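PDB 3M21: probable tautomerase HP_0924 from Helicobacter pylori, which belongs to the tautomerase family of the MIF superfamily and is built as a hexamer of small beta-alpha-beta subunits. Local coordinates for residues F[5-9]-F[47-53]. Residues are numbered along the deposited sequence; the frame is centred on the assembly and turned at random.
Sequences IKLVP and EVDSNNY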
ATOM      1  N   ILE F   5       4.085   8.114   0.110  1.00 18.46           N
ATOM      2  CA  ILE F   5       3.329   9.351   0.087  1.00 17.93           C
ATOM      3  C   ILE F   5       2.543   9.378  -1.208  1.00 17.50           C
ATOM      4  O   ILE F   5       3.122   9.259  -2.283  1.00 18.07           O
ATOM      5  CB  ILE F   5       4.261  10.579   0.111  1.00 16.68           C
ATOM      6  CG1 ILE F   5       5.052  10.621   1.414  1.00 17.87           C
ATOM      7  CG2 ILE F   5       3.453  11.847  -0.067  1.00 17.39           C
ATOM      8  CD1 ILE F   5       6.170  11.651   1.402  1.00 19.50           C
ATOM      9  N   LYS F   6       1.231   9.532  -1.105  1.00 15.85           N
ATOM     10  CA  LYS F   6       0.396   9.590  -2.292  1.00 18.91           C
ATOM     11  C   LYS F   6      -0.232  10.971  -2.353  1.00 20.79           C
ATOM     12  O   LYS F   6      -0.897  11.407  -1.406  1.00 22.42           O
ATOM     13  CB  LYS F   6      -0.692   8.520  -2.226  1.00 18.88           C
ATOM     14  CG  LYS F   6      -0.146   7.100  -2.205  1.00 20.71           C
ATOM     15  CD  LYS F   6      -1.270   6.069  -2.227  1.00 25.87           C
ATOM     16  CE  LYS F   6      -0.719   4.669  -2.093  1.00 31.08           C
ATOM     17  NZ  LYS F   6       0.241   4.349  -3.182  1.00 33.93           N
ATOM     18  N   LEU F   7      -0.018  11.661  -3.465  1.00 18.59           N
ATOM     19  CA  LEU F   7      -0.551  13.005  -3.632  1.00 20.46           C
ATOM     20  C   LEU F   7      -1.007  13.252  -5.068  1.00 20.69           C
ATOM     21  O   LEU F   7      -0.650  12.506  -5.973  1.00 20.39           O
ATOM     22  CB  LEU F   7       0.522  14.017  -3.241  1.00 20.65           C
ATOM     23  CG  LEU F   7       1.820  13.947  -4.060  1.00 20.43           C
ATOM     24  CD1 LEU F   7       1.610  14.615  -5.410  1.00 22.93           C
ATOM     25  CD2 LEU F   7       2.954  14.652  -3.317  1.00 23.48           C
ATOM     26  N   VAL F   8      -1.796  14.298  -5.268  1.00 21.48           N
ATOM     27  CA  VAL F   8      -2.275  14.644  -6.604  1.00 24.16           C
ATOM     28  C   VAL F   8      -1.514  15.862  -7.126  1.00 24.94           C
ATOM     29  O   VAL F   8      -1.458  16.902  -6.459  1.00 24.87           O
ATOM     30  CB  VAL F   8      -3.779  14.981  -6.592  1.00 24.20           C
ATOM     31  CG1 VAL F   8      -4.282  15.183  -8.011  1.00 22.97           C
ATOM     32  CG2 VAL F   8      -4.541  13.876  -5.906  1.00 22.62           C
ATOM     33  N   PRO F   9      -0.894  15.743  -8.316  1.00 24.42           N
ATOM     34  CA  PRO F   9      -0.146  16.870  -8.892  1.00 26.41           C
ATOM     35  C   PRO F   9      -1.027  18.101  -9.043  1.00 29.76           C
ATOM     36  O   PRO F   9      -2.248  17.990  -9.142  1.00 29.04           O
ATOM     37  CB  PRO F   9       0.296  16.333 -10.252  1.00 24.67           C
ATOM     38  CG  PRO F   9       0.485  14.880  -9.991  1.00 25.52           C
ATOM     39  CD  PRO F   9      -0.744  14.540  -9.153  1.00 22.90           C
ATOM     40  N   GLU F  47       2.271   9.729  -7.584  1.00 20.80           N
ATOM     41  CA  GLU F  47       1.520  10.855  -8.098  1.00 22.40           C
ATOM     42  C   GLU F  47       0.234  10.312  -8.699  1.00 24.48           C
ATOM     43  O   GLU F  47       0.253   9.587  -9.699  1.00 25.64           O
ATOM     44  CB  GLU F  47       2.351  11.610  -9.135  1.00 24.13           C
ATOM     45  CG  GLU F  47       3.514  12.368  -8.507  1.00 25.96           C
ATOM     46  CD  GLU F  47       4.498  12.918  -9.527  1.00 25.07           C
ATOM     47  OE1 GLU F  47       5.595  12.352  -9.660  1.00 27.54           O
ATOM     48  OE2 GLU F  47       4.168  13.911 -10.198  1.00 28.68           O
ATOM     49  N   VAL F  48      -0.880  10.658  -8.060  1.00 22.82           N
ATOM     50  CA  VAL F  48      -2.204  10.195  -8.464  1.00 22.57           C
ATOM     51  C   VAL F  48      -2.975  11.216  -9.284  1.00 22.29           C
ATOM     52  O   VAL F  48      -3.056  12.389  -8.912  1.00 23.21           O
ATOM     53  CB  VAL F  48      -3.039   9.849  -7.218  1.00 22.32           C
ATOM     54  CG1 VAL F  48      -4.347   9.207  -7.628  1.00 22.70           C
ATOM     55  CG2 VAL F  48      -2.240   8.933  -6.305  1.00 21.09           C
ATOM     56  N   ASP F  49      -3.546  10.762 -10.394  1.00 23.51           N
ATOM     57  CA  ASP F  49      -4.334  11.638 -11.256  1.00 26.05           C
ATOM     58  C   ASP F  49      -5.511  12.170 -10.449  1.00 24.08           C
ATOM     59  O   ASP F  49      -6.109  11.440  -9.657  1.00 24.79           O
ATOM     60  CB  ASP F  49      -4.845  10.861 -12.466  1.00 28.05           C
ATOM     61  CG  ASP F  49      -5.491  11.754 -13.503  1.00 33.86           C
ATOM     62  OD1 ASP F  49      -6.715  11.987 -13.421  1.00 30.32           O
ATOM     63  OD2 ASP F  49      -4.759  12.236 -14.394  1.00 37.28           O
ATOM     64  N   SER F  50      -5.839  13.442 -10.654  1.00 24.84           N
ATOM     65  CA  SER F  50      -6.937  14.075  -9.930  1.00 24.99           C
ATOM     66  C   SER F  50      -8.279  13.362 -10.086  1.00 24.64           C
ATOM     67  O   SER F  50      -9.196  13.594  -9.299  1.00 26.10           O
ATOM     68  CB  SER F  50      -7.078  15.536 -10.359  1.00 24.75           C
ATOM     69  OG  SER F  50      -7.514  15.625 -11.700  1.00 25.78           O
ATOM     70  N   ASN F  51      -8.390  12.495 -11.092  1.00 24.33           N
ATOM     71  CA  ASN F  51      -9.619  11.729 -11.344  1.00 24.30           C
ATOM     72  C   ASN F  51      -9.595  10.358 -10.657  1.00 23.38           C
ATOM     73  O   ASN F  51     -10.600   9.647 -10.629  1.00 25.31           O
ATOM     74  CB  ASN F  51      -9.796  11.510 -12.854  1.00 25.94           C
ATOM     75  CG  ASN F  51     -10.109  12.803 -13.606  1.00 24.93           C
ATOM     76  OD1 ASN F  51     -11.207  13.345 -13.503  1.00 27.23           O
ATOM     77  ND2 ASN F  51      -9.140  13.299 -14.354  1.00 25.90           N
ATOM     78  N   ASN F  52      -8.437   9.997 -10.116  1.00 22.68           N
ATOM     79  CA  ASN F  52      -8.236   8.708  -9.465  1.00 21.28           C
ATOM     80  C   ASN F  52      -8.198   8.794  -7.943  1.00 20.08           C
ATOM     81  O   ASN F  52      -8.095   7.778  -7.249  1.00 19.17           O
ATOM     82  CB  ASN F  52      -6.926   8.109  -9.959  1.00 21.14           C
ATOM     83  CG  ASN F  52      -6.980   7.716 -11.430  1.00 22.39           C
ATOM     84  OD1 ASN F  52      -7.419   8.488 -12.290  1.00 22.27           O
ATOM     85  ND2 ASN F  52      -6.517   6.508 -11.723  1.00 24.92           N
ATOM     86  N   TYR F  53      -8.272  10.013  -7.433  1.00 18.77           N
ATOM     87  CA  TYR F  53      -8.209  10.252  -5.996  1.00 18.58           C
ATOM     88  C   TYR F  53      -9.533  10.843  -5.532  1.00 21.94           C
ATOM     89  O   TYR F  53     -10.042  11.793  -6.128  1.00 21.60           O
ATOM     90  CB  TYR F  53      -7.059  11.217  -5.715  1.00 14.97           C
ATOM     91  CG  TYR F  53      -6.616  11.314  -4.273  1.00 18.70           C
ATOM     92  CD1 TYR F  53      -5.284  11.072  -3.922  1.00 18.38           C
ATOM     93  CD2 TYR F  53      -7.504  11.712  -3.262  1.00 17.95           C
ATOM     94  CE1 TYR F  53      -4.844  11.231  -2.608  1.00 17.60           C
ATOM     95  CE2 TYR F  53      -7.064  11.870  -1.940  1.00 16.68           C
ATOM     96  CZ  TYR F  53      -5.733  11.627  -1.631  1.00 19.16           C
ATOM     97  OH  TYR F  53      -5.284  11.765  -0.337  1.00 22.64           O
TER
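Val8 leans with both methyls into the turn that Val48 opens, where the two parallel strands 2-7 and 42-47 of the tautomerase beta-alpha-beta unit come to their ends. Val8 CG1, anti to the backbone N (chi1 -174°), lies 3.5 Å from Ser50 CA, a tight carbon contact, and close to Val48 O. The other methyl, Val8 CG2, meets the ring of Tyr53 obliquely, 3.5 Å from Tyr53 CD1; the two methyls thus span the link from strand 42-47 to strand 53-55. Beside it, Pro9 CD sits 3.2 Å from Val48 O, while the Pro9 ring and the Glu47 side chain run obliquely to each other, with Pro9 CG 3.8 Å from Glu47 OE2 and also near Glu47 CB. Just past the Leu7-Glu47 parallel bridge, Val48 N donates to Leu7 O, 2.8 Å away and nearly straight at the hydrogen (173°). Glu47 CA also offers a C-H to Leu7 O. Farther out, Glu47 OE1 forms a salt bridge with Lys19 of the same chain and a hydrogen bond with Asn52 ND2 of a neighbouring subunit, and Tyr53 joins an antiparallel strand of another subunit, carrying the sheet across the interface. Arg64 takes the carbonyls of Val8 and Pro9. Residues 49-51 form an Asx turn: Asp49 OD1 accepts from Asn51 N at 2.9 Å, on the anti side of the carboxylate and 30° out of its plane, and also from Asn51 ND2 at 2.9 Å, nearly along the C-O axis of Asp49.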